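Local coordinates for muramidase (Sodiomyces alcalophilus, PDB 6ZM8), which hydrolyses, as a fungal lysozyme of glycoside hydrolase family 25, the glycan strands of bacterial peptidoglycan, at residues S68-A71 against Q72-F76; Y106-Q110 against S111-N115; V114-I117 against E118-T122; T138-W141 against T142-G146. All blocks are in the same frame, centred on the assembly; numbering follows the deposited sequence.

Overall arrangement
The four contacts follow one another along the chain and lie on three helices of the barrel-like GH25 fold, each helix linking successive parallel strands of the curled sheet. Contact 1 opens helix 69-78, contacts 2 and 3 run along helix 110-128 and share Val114 and Asn115, and contact 4 spans helix 138-145. Helix 110-128 is the middle one: contact 3 touches contact 1, their centres about 10 Å apart, and both contacts 2 and 3 touch contact 4, at about 10 and 15 Å between centres. Contacts 1 and 4, about 21 Å apart between centres, do not meet. Together they follow three consecutive helices packed outside the strands.

Contact 1 of 4, residues S68-A71 against Q72-F76; sequences SGAA and QARYF
Ser68 to Ala71 lead into Gln72 to Phe76 as the first turns of a regular alpha-helix, in which Gln72 N, Ala73 N, Arg74 N and Tyr75 N each bond to the carbonyl oxygen four residues earlier, for example Arg74 N to Ala70 O at 2.9 Å. Before the first turn stands Ser68 as N-cap: its hydroxyl OG accepts from Ala71 N at 2.9 Å, with an N-H...O angle of 159°. The same residue thus serves the helix start twice, since Ser68 O accepts a hydrogen bond from Gln72 N at 3.1 Å. On the outer side Arg74 doubles back along the helix. Its chain bends at chi3 (-77°), laying the guanidinium over the preceding turn, with Ala70 O 3.7 Å above the plane and over its centre. NH1 of Arg74 comes within 3.6 Å of Ala70 CB, and NH2 of Arg74 lies 3.6 Å from Ala71 N, on the same face as the carbonyl. This is the N-terminal part of helix 69-78, the crossover between the parallel strands 55-61 and 93-95 in the beta-alpha-beta layout of the GH25 barrel. Gln72 leaves the helix on another side as a chain extended beyond CG, whose CG passes 3.8 Å from Ser68 O. Its amide is buried and engaged at both ends: OE1 accepts from His60 NE2, while NE2 donates to Ser67 OG and Gln63 O. Ala73 CB rests 3.5 Å from Gly69 O, and beyond it Phe120 of helix 110-128 packs against this side.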
loop_
_atom_site.group_PDB
_atom_site.type_symbol
_atom_site.label_atom_id
_atom_site.label_comp_id
_atom_site.label_asym_id
_atom_site.label_seq_id
_atom_site.Cartn_x
_atom_site.Cartn_y
_atom_site.Cartn_z
ATOM N N SER A 68 -8.032 -17.022 1.729
ATOM C CA SER A 68 -9.048 -15.994 1.592
ATOM C C SER A 68 -8.464 -14.588 1.833
ATOM O O SER A 68 -7.455 -14.399 2.514
ATOM C CB SER A 68 -10.181 -16.245 2.562
ATOM O OG SER A 68 -9.762 -16.000 3.883
ATOM N N GLY A 69 -9.236 -13.610 1.333
ATOM C CA GLY A 69 -8.887 -12.232 1.622
ATOM C C GLY A 69 -8.968 -11.941 3.127
ATOM O O GLY A 69 -8.147 -11.197 3.665
ATOM N N ALA A 70 -9.967 -12.516 3.795
ATOM C CA ALA A 70 -10.116 -12.303 5.244
ATOM C C ALA A 70 -8.902 -12.843 5.985
ATOM O O ALA A 70 -8.402 -12.212 6.915
ATOM C CB ALA A 70 -11.391 -12.956 5.752
ATOM N N ALA A 71 -8.432 -14.049 5.610
ATOM C CA ALA A 71 -7.291 -14.634 6.315
ATOM C C ALA A 71 -6.068 -13.747 6.154
ATOM O O ALA A 71 -5.270 -13.566 7.091
ATOM C CB ALA A 71 -7.001 -16.038 5.807
ATOM N N GLN A 72 -5.876 -13.195 4.955
ATOM C CA GLN A 72 -4.708 -12.337 4.728
ATOM C C GLN A 72 -4.861 -10.982 5.434
ATOM O O GLN A 72 -3.857 -10.453 5.922
ATOM C CB GLN A 72 -4.438 -12.204 3.229
ATOM C CG GLN A 72 -3.761 -13.489 2.750
ATOM C CD GLN A 72 -3.411 -13.550 1.282
ATOM O OE1 GLN A 72 -2.857 -12.594 0.713
ATOM N NE2 GLN A 72 -3.692 -14.684 0.686
ATOM N N ALA A 73 -6.085 -10.441 5.506
ATOM C CA ALA A 73 -6.263 -9.209 6.261
ATOM C C ALA A 73 -5.962 -9.423 7.742
ATOM O O ALA A 73 -5.344 -8.561 8.379
ATOM C CB ALA A 73 -7.687 -8.694 6.084
ATOM N N ARG A 74 -6.399 -10.555 8.305
ATOM C CA ARG A 74 -6.093 -10.850 9.709
ATOM C C ARG A 74 -4.590 -10.983 9.906
ATOM O O ARG A 74 -4.033 -10.484 10.905
ATOM C CB ARG A 74 -6.776 -12.150 10.171
ATOM C CG ARG A 74 -8.253 -12.027 10.414
ATOM C CD ARG A 74 -8.878 -13.296 11.010
ATOM N NE ARG A 74 -9.076 -14.349 10.016
ATOM C CZ ARG A 74 -10.180 -14.505 9.211
ATOM N NH1 ARG A 74 -11.114 -13.564 9.288
ATOM N NH2 ARG A 74 -10.241 -15.457 8.323
ATOM N N TYR A 75 -3.915 -11.705 9.025
ATOM C CA TYR A 75 -2.466 -11.907 9.158
ATOM C C TYR A 75 -1.735 -10.564 9.082
ATOM O O TYR A 75 -0.849 -10.270 9.886
ATOM C CB TYR A 75 -1.997 -12.864 8.067
ATOM C CG TYR A 75 -0.546 -13.244 8.176
ATOM C CD1 TYR A 75 -0.087 -14.012 9.212
ATOM C CD2 TYR A 75 0.376 -12.859 7.219
ATOM C CE1 TYR A 75 1.249 -14.418 9.303
ATOM C CE2 TYR A 75 1.707 -13.237 7.285
ATOM C CZ TYR A 75 2.137 -14.037 8.311
ATOM O OH TYR A 75 3.442 -14.439 8.322
ATOM N N PHE A 76 -2.097 -9.749 8.096
ATOM C CA PHE A 76 -1.497 -8.421 7.945
ATOM C C PHE A 76 -1.734 -7.556 9.181
ATOM O O PHE A 76 -0.790 -6.968 9.734
ATOM C CB PHE A 76 -2.100 -7.780 6.694
ATOM C CG PHE A 76 -1.688 -6.361 6.457
ATOM C CD1 PHE A 76 -0.346 -5.965 6.425
ATOM C CD2 PHE A 76 -2.664 -5.400 6.157
ATOM C CE1 PHE A 76 -0.006 -4.661 6.095
ATOM C CE2 PHE A 76 -2.309 -4.100 5.817
ATOM C CZ PHE A 76 -0.975 -3.731 5.779
#

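Contact 2 of 4, residues Y106-Q110 against S111-N115; sequences YGLSQ and SAMVN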
loop_
_atom_site.group_PDB
_atom_site.type_symbol
_atom_site.label_atom_id
_atom_site.label_comp_id
_atom_site.label_asym_id
_atom_site.label_seq_id
_atom_site.Cartn_x
_atom_site.Cartn_y
_atom_site.Cartn_z
ATOM N N TYR A 106 -3.690 -14.943 -11.169
ATOM C CA TYR A 106 -3.651 -15.959 -10.105
ATOM C C TYR A 106 -4.659 -17.099 -10.345
ATOM O O TYR A 106 -4.918 -17.865 -9.428
ATOM C CB TYR A 106 -3.859 -15.375 -8.698
ATOM C CG TYR A 106 -2.842 -14.336 -8.296
ATOM C CD1 TYR A 106 -3.025 -12.989 -8.622
ATOM C CD2 TYR A 106 -1.721 -14.661 -7.548
ATOM C CE1 TYR A 106 -2.125 -12.004 -8.218
ATOM C CE2 TYR A 106 -0.815 -13.700 -7.130
ATOM C CZ TYR A 106 -1.009 -12.364 -7.472
ATOM O OH TYR A 106 -0.082 -11.458 -7.048
ATOM N N GLY A 107 -5.210 -17.201 -11.548
ATOM C CA GLY A 107 -6.221 -18.217 -11.837
ATOM C C GLY A 107 -7.624 -17.848 -11.392
ATOM O O GLY A 107 -8.527 -18.671 -11.576
ATOM N N LEU A 108 -7.827 -16.670 -10.823
ATOM C CA LEU A 108 -9.172 -16.272 -10.412
ATOM C C LEU A 108 -9.899 -15.622 -11.587
ATOM O O LEU A 108 -9.304 -14.920 -12.398
ATOM C CB LEU A 108 -9.148 -15.272 -9.240
ATOM C CG LEU A 108 -8.950 -15.861 -7.843
ATOM C CD1 LEU A 108 -7.556 -16.428 -7.612
ATOM C CD2 LEU A 108 -9.265 -14.817 -6.769
ATOM N N SER A 109 -11.229 -15.792 -11.648
ATOM C CA SER A 109 -12.034 -14.972 -12.527
ATOM C C SER A 109 -12.039 -13.523 -12.004
ATOM O O SER A 109 -11.647 -13.246 -10.885
ATOM C CB SER A 109 -13.449 -15.510 -12.607
ATOM O OG SER A 109 -14.014 -15.482 -11.310
ATOM N N GLN A 110 -12.498 -12.604 -12.858
ATOM C CA GLN A 110 -12.534 -11.190 -12.461
ATOM C C GLN A 110 -13.468 -10.992 -11.270
ATOM O O GLN A 110 -13.109 -10.312 -10.306
ATOM C CB GLN A 110 -12.951 -10.313 -13.637
ATOM C CG GLN A 110 -11.952 -10.340 -14.795
ATOM C CD GLN A 110 -12.383 -9.509 -15.958
ATOM O OE1 GLN A 110 -13.604 -9.277 -16.161
ATOM N NE2 GLN A 110 -11.447 -9.046 -16.762
ATOM N N SER A 111 -14.654 -11.598 -11.334
ATOM C CA SER A 111 -15.590 -11.441 -10.239
ATOM C C SER A 111 -15.083 -12.111 -8.961
ATOM O O SER A 111 -15.271 -11.588 -7.864
ATOM C CB SER A 111 -16.954 -11.972 -10.670
ATOM O OG SER A 111 -16.897 -13.356 -11.005
ATOM N N ALA A 112 -14.406 -13.271 -9.078
ATOM C CA ALA A 112 -13.832 -13.898 -7.905
ATOM C C ALA A 112 -12.743 -12.991 -7.310
ATOM O O ALA A 112 -12.573 -12.933 -6.078
ATOM C CB ALA A 112 -13.277 -15.273 -8.187
ATOM N N MET A 113 -11.971 -12.339 -8.156
ATOM C CA MET A 113 -10.926 -11.440 -7.669
ATOM C C MET A 113 -11.541 -10.246 -6.929
ATOM O O MET A 113 -11.067 -9.849 -5.866
ATOM C CB MET A 113 -10.060 -10.978 -8.843
ATOM C CG MET A 113 -8.876 -10.122 -8.396
ATOM S SD MET A 113 -7.661 -10.945 -7.376
ATOM C CE MET A 113 -6.830 -11.912 -8.632
ATOM N N VAL A 114 -12.611 -9.664 -7.501
ATOM C CA VAL A 114 -13.314 -8.587 -6.804
ATOM C C VAL A 114 -13.800 -9.077 -5.446
ATOM O O VAL A 114 -13.658 -8.372 -4.438
ATOM C CB VAL A 114 -14.458 -8.057 -7.674
ATOM C CG1 VAL A 114 -15.392 -7.135 -6.890
ATOM C CG2 VAL A 114 -13.915 -7.330 -8.896
ATOM N N ASN A 115 -14.380 -10.283 -5.379
ATOM C CA ASN A 115 -14.842 -10.785 -4.100
ATOM C C ASN A 115 -13.683 -10.967 -3.109
ATOM O O ASN A 115 -13.868 -10.722 -1.904
ATOM C CB ASN A 115 -15.564 -12.138 -4.268
ATOM C CG ASN A 115 -16.879 -12.045 -5.007
ATOM O OD1 ASN A 115 -17.404 -10.959 -5.244
ATOM N ND2 ASN A 115 -17.394 -13.211 -5.358
#
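Met113 CE meets two side chains of the incoming loop, lying 4.0 Å from Tyr106 CD1 and 4.1 Å from Leu108 CB. The methionine reaches back to them because CG stands anti to the backbone N (chi1 -175°) and the chain then folds at chi2 and chi3. Leu108 adds a second touch through its other end, CD2 resting 3.9 Å from Met113 CA and equally near Ala112 O. Behind these groups lies the start of the helix. Ser109, the N-cap, turns OG between its own backbone N and carbonyl carbon (chi1 61°), from where it accepts from Ala112 N at 3.2 Å; the same OG also lies 3.2 Å from Ala112 CB. Ser109 O then receives Met113 N at 2.9 Å, and Gln110 O receives Val114 N at 2.9 Å, the first backbone bonds of the helix. Farther out, the phenol OH of Tyr106 is bonded to Glu97 O, which anchors the far end of the ring. The loop that follows strand 93-95 is in this way tied onto the first turn of helix 110-128. Met113 and Tyr106 both touch Trp140 of the adjacent helix 138-145, and Gln110 NE2 bonds to Gln143 O there.

Contact 3 of 4, residues V114-I117 against E118-T122; sequences VNWI and EDFVT
Trp116 against Phe120 is an i to i+4 contact between successive turns in the middle of helix 110-128, the crossover between parallel strands 93-95 and 133-136. Trp116 and Phe120 lie side by side and point the same way, both with CG anti to the backbone N (chi1 -172° and -175°). Their touch runs from Trp116 CZ3 to Phe120 CB at 4.1 Å and from Trp116 CH2 to Phe120 CD2 at 4.2 Å. Ile117 sends its CG2 branch toward Val121 CG1, 4.1 Å away in one of the two conformers of the valine, so this second touch is less certain. The backbone beneath is regular: Val121 N bonds to Ile117 O at 2.8 Å and Phe120 N to Trp116 O at 3.0 Å. Phe120 reaches helix 69-78 at Gln72, Ala73 and Phe76, whereas Ile117 meets Leu94 of strand 93-95 and Trp141 of helix 138-145. Polar atoms are served outside this apolar strip. The indole NE1 of Trp116 donates to Ser67 O, and the carboxylate of Glu118 forms salt bridges with Arg150 and Arg154, one through each oxygen; two such cationic partners would probably favour its ionised form.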
loop_
_atom_site.group_PDB
_atom_site.type_symbol
_atom_site.label_atom_id
_atom_site.label_comp_id
_atom_site.label_asym_id
_atom_site.label_seq_id
_atom_site.Cartn_x
_atom_site.Cartn_y
_atom_site.Cartn_z
ATOM N N VAL A 114 -12.611 -9.664 -7.501
ATOM C CA VAL A 114 -13.314 -8.587 -6.804
ATOM C C VAL A 114 -13.800 -9.077 -5.446
ATOM O O VAL A 114 -13.658 -8.372 -4.438
ATOM C CB VAL A 114 -14.458 -8.057 -7.674
ATOM C CG1 VAL A 114 -15.392 -7.135 -6.890
ATOM C CG2 VAL A 114 -13.915 -7.330 -8.896
ATOM N N ASN A 115 -14.380 -10.283 -5.379
ATOM C CA ASN A 115 -14.842 -10.785 -4.100
ATOM C C ASN A 115 -13.683 -10.967 -3.109
ATOM O O ASN A 115 -13.868 -10.722 -1.904
ATOM C CB ASN A 115 -15.564 -12.138 -4.268
ATOM C CG ASN A 115 -16.879 -12.045 -5.007
ATOM O OD1 ASN A 115 -17.404 -10.959 -5.244
ATOM N ND2 ASN A 115 -17.394 -13.211 -5.358
ATOM N N TRP A 116 -12.541 -11.422 -3.579
ATOM C CA TRP A 116 -11.388 -11.623 -2.713
ATOM C C TRP A 116 -10.944 -10.288 -2.108
ATOM O O TRP A 116 -10.701 -10.165 -0.912
ATOM C CB TRP A 116 -10.254 -12.285 -3.526
ATOM C CG TRP A 116 -9.098 -12.716 -2.701
ATOM C CD1 TRP A 116 -8.892 -13.988 -2.253
ATOM C CD2 TRP A 116 -8.032 -11.910 -2.173
ATOM N NE1 TRP A 116 -7.750 -14.028 -1.471
ATOM C CE2 TRP A 116 -7.218 -12.781 -1.400
ATOM C CE3 TRP A 116 -7.653 -10.570 -2.275
ATOM C CZ2 TRP A 116 -6.085 -12.333 -0.724
ATOM C CZ3 TRP A 116 -6.530 -10.114 -1.597
ATOM C CH2 TRP A 116 -5.771 -10.998 -0.819
ATOM N N ILE A 117 -10.822 -9.287 -2.982
ATOM C CA ILE A 117 -10.426 -7.938 -2.529
ATOM C C ILE A 117 -11.466 -7.407 -1.536
ATOM O O ILE A 117 -11.098 -6.837 -0.511
ATOM C CB ILE A 117 -10.220 -7.014 -3.733
ATOM C CG1 ILE A 117 -9.072 -7.531 -4.618
ATOM C CG2 ILE A 117 -9.953 -5.582 -3.263
ATOM C CD1 ILE A 117 -9.049 -6.904 -6.006
ATOM N N GLU A 118 -12.765 -7.577 -1.849
ATOM C CA GLU A 118 -13.810 -7.140 -0.923
ATOM C C GLU A 118 -13.636 -7.793 0.440
ATOM O O GLU A 118 -13.798 -7.155 1.488
ATOM C CB GLU A 118 -15.172 -7.457 -1.530
ATOM C CG GLU A 118 -16.344 -7.013 -0.643
ATOM C CD GLU A 118 -16.431 -5.514 -0.492
ATOM O OE1 GLU A 118 -16.628 -4.819 -1.499
ATOM O OE2 GLU A 118 -16.189 -5.022 0.613
ATOM N N ASP A 119 -13.342 -9.098 0.450
ATOM C CA ASP A 119 -13.163 -9.800 1.713
ATOM C C ASP A 119 -11.966 -9.216 2.486
ATOM O O ASP A 119 -12.038 -9.002 3.704
ATOM C CB ASP A 119 -12.996 -11.296 1.432
ATOM C CG ASP A 119 -13.164 -12.194 2.631
ATOM O OD1 ASP A 119 -13.852 -11.830 3.576
ATOM O OD2 ASP A 119 -12.605 -13.332 2.550
ATOM N N PHE A 120 -10.869 -8.950 1.790
ATOM C CA PHE A 120 -9.715 -8.331 2.457
ATOM C C PHE A 120 -10.087 -6.959 3.031
ATOM O O PHE A 120 -9.797 -6.658 4.198
ATOM C CB PHE A 120 -8.538 -8.216 1.469
ATOM C CG PHE A 120 -7.289 -7.687 2.132
ATOM C CD1 PHE A 120 -7.116 -6.327 2.383
ATOM C CD2 PHE A 120 -6.279 -8.565 2.515
ATOM C CE1 PHE A 120 -5.977 -5.862 3.039
ATOM C CE2 PHE A 120 -5.125 -8.093 3.146
ATOM C CZ PHE A 120 -4.984 -6.746 3.413
ATOM N N VAL A 121 -10.670 -6.097 2.206
ATOM C CA VAL A 121 -10.831 -4.714 2.690
ATOM C C VAL A 121 -11.931 -4.633 3.765
ATOM O O VAL A 121 -11.830 -3.810 4.659
ATOM C CB VAL A 121 -11.064 -3.704 1.545
ATOM C CG1 VAL A 121 -9.981 -3.827 0.472
ATOM C CG2 VAL A 121 -12.424 -3.830 0.910
ATOM N N THR A 122 -13.018 -5.418 3.643
ATOM C CA THR A 122 -14.030 -5.429 4.690
ATOM C C THR A 122 -13.445 -5.969 5.988
ATOM O O THR A 122 -13.706 -5.430 7.075
ATOM C CB THR A 122 -15.243 -6.240 4.221
ATOM O OG1 THR A 122 -15.882 -5.553 3.166
ATOM C CG2 THR A 122 -16.252 -6.465 5.321
#

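Contact 4 of 4, residues T138-W141 against T142-G146; sequences TDWW and TQCTG
Two indoles, Trp140 and Trp141, each receive on one face the residue four places along, both with CG anti to the backbone N. Over Trp140 lies Cys144: SG stands 3.5 Å from the centroid of the five-membered ring, 24° off its normal, as a sulfur-aromatic contact, and CB covers the six-membered ring at 3.5 Å from its centroid. Thr145 is laid over Trp141 in a comparable way, CG2 making a CH-pi contact 3.8 Å from the six-membered centroid, only 9° off the normal. Its hydroxyl OG1 sits above the other part of the same face, offset toward the rim, but donates to the backbone oxygen Trp141 O at 2.7 Å and is also hydrogen-bonded to Ser148 N. Thr145 N reaches Trp141 O too, at 3.0 Å and from the opposite face of the carbonyl plane, so two groups of Thr145 hold this one oxygen. Thr142 repeats the double hold a turn earlier, its OG1 2.8 Å from Thr138 O and its N 2.9 Å from the same atom, again from opposite faces. Both indole N-H groups are engaged, NE1 of Trp140 with Thr104 O and NE1 of Trp141 with Ser148 O. Cys144 is disulfide-bonded to Cys105, which pins the loop before helix 110-128 to helix 138-145, the short crossover between parallel strands 133-136 and 157-160 of a beta-alpha-beta unit.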
loop_
_atom_site.group_PDB
_atom_site.type_symbol
_atom_site.label_atom_id
_atom_site.label_comp_id
_atom_site.label_asym_id
_atom_site.label_seq_id
_atom_site.Cartn_x
_atom_site.Cartn_y
_atom_site.Cartn_z
ATOM N N THR A 138 -3.097 0.255 -13.432
ATOM C CA THR A 138 -4.335 0.283 -14.185
ATOM C C THR A 138 -4.469 -0.950 -15.091
ATOM O O THR A 138 -5.567 -1.503 -15.226
ATOM C CB THR A 138 -4.463 1.593 -14.963
ATOM O OG1 THR A 138 -4.447 2.603 -13.973
ATOM C CG2 THR A 138 -5.719 1.650 -15.797
ATOM N N ASP A 139 -3.373 -1.358 -15.697
ATOM C CA ASP A 139 -3.426 -2.513 -16.595
ATOM C C ASP A 139 -3.720 -3.805 -15.823
ATOM O O ASP A 139 -4.533 -4.623 -16.294
ATOM C CB ASP A 139 -2.146 -2.603 -17.446
ATOM C CG ASP A 139 -0.852 -2.555 -16.641
ATOM O OD1 ASP A 139 -0.618 -1.528 -15.982
ATOM O OD2 ASP A 139 -0.093 -3.551 -16.685
ATOM N N TRP A 140 -3.096 -4.015 -14.669
ATOM C CA TRP A 140 -3.414 -5.240 -13.905
ATOM C C TRP A 140 -4.874 -5.209 -13.472
ATOM O O TRP A 140 -5.611 -6.185 -13.578
ATOM C CB TRP A 140 -2.491 -5.398 -12.688
ATOM C CG TRP A 140 -2.734 -6.704 -11.968
ATOM C CD1 TRP A 140 -2.083 -7.868 -12.203
ATOM C CD2 TRP A 140 -3.720 -6.990 -10.963
ATOM N NE1 TRP A 140 -2.576 -8.881 -11.417
ATOM C CE2 TRP A 140 -3.602 -8.373 -10.660
ATOM C CE3 TRP A 140 -4.715 -6.242 -10.315
ATOM C CZ2 TRP A 140 -4.440 -9.005 -9.757
ATOM C CZ3 TRP A 140 -5.577 -6.887 -9.434
ATOM C CH2 TRP A 140 -5.442 -8.257 -9.166
ATOM N N TRP A 141 -5.291 -4.051 -12.951
ATOM C CA TRP A 141 -6.652 -3.919 -12.431
ATOM C C TRP A 141 -7.671 -4.175 -13.531
ATOM O O TRP A 141 -8.726 -4.802 -13.308
ATOM C CB TRP A 141 -6.816 -2.500 -11.840
ATOM C CG TRP A 141 -8.062 -2.340 -11.032
ATOM C CD1 TRP A 141 -9.235 -1.738 -11.418
ATOM C CD2 TRP A 141 -8.232 -2.757 -9.679
ATOM N NE1 TRP A 141 -10.121 -1.751 -10.375
ATOM C CE2 TRP A 141 -9.542 -2.368 -9.298
ATOM C CE3 TRP A 141 -7.404 -3.382 -8.732
ATOM C CZ2 TRP A 141 -10.052 -2.607 -8.028
ATOM C CZ3 TRP A 141 -7.904 -3.616 -7.469
ATOM C CH2 TRP A 141 -9.220 -3.221 -7.118
ATOM N N THR A 142 -7.395 -3.680 -14.724
ATOM C CA THR A 142 -8.312 -3.905 -15.848
ATOM C C THR A 142 -8.418 -5.401 -16.170
ATOM O O THR A 142 -9.520 -5.944 -16.274
ATOM C CB THR A 142 -7.855 -3.070 -17.054
ATOM O OG1 THR A 142 -7.916 -1.680 -16.721
ATOM C CG2 THR A 142 -8.699 -3.320 -18.267
ATOM N N GLN A 143 -7.284 -6.050 -16.330
ATOM C CA GLN A 143 -7.351 -7.457 -16.731
ATOM C C GLN A 143 -7.922 -8.352 -15.647
ATOM O O GLN A 143 -8.591 -9.358 -15.933
ATOM C CB GLN A 143 -5.939 -7.917 -17.024
ATOM C CG GLN A 143 -5.393 -7.231 -18.226
ATOM C CD GLN A 143 -4.026 -7.714 -18.600
ATOM O OE1 GLN A 143 -3.641 -8.844 -18.450
ATOM N NE2 GLN A 143 -3.284 -6.961 -19.414
ATOM N N CYS A 144 -7.560 -8.076 -14.400
ATOM C CA CYS A 144 -7.827 -9.057 -13.341
ATOM C C CYS A 144 -9.087 -8.764 -12.523
ATOM O O CYS A 144 -9.575 -9.680 -11.855
ATOM C CB CYS A 144 -6.642 -9.206 -12.402
ATOM S SG CYS A 144 -5.129 -9.799 -13.230
ATOM N N THR A 145 -9.625 -7.538 -12.591
ATOM C CA THR A 145 -10.884 -7.229 -11.894
ATOM C C THR A 145 -11.975 -6.819 -12.871
ATOM O O THR A 145 -13.081 -6.520 -12.419
ATOM C CB THR A 145 -10.753 -6.125 -10.813
ATOM O OG1 THR A 145 -10.695 -4.827 -11.418
ATOM C CG2 THR A 145 -9.593 -6.355 -9.878
ATOM N N GLY A 146 -11.687 -6.776 -14.172
ATOM C CA GLY A 146 -12.648 -6.186 -15.105
ATOM C C GLY A 146 -12.747 -4.685 -14.946
ATOM O O GLY A 146 -13.772 -4.084 -15.291
#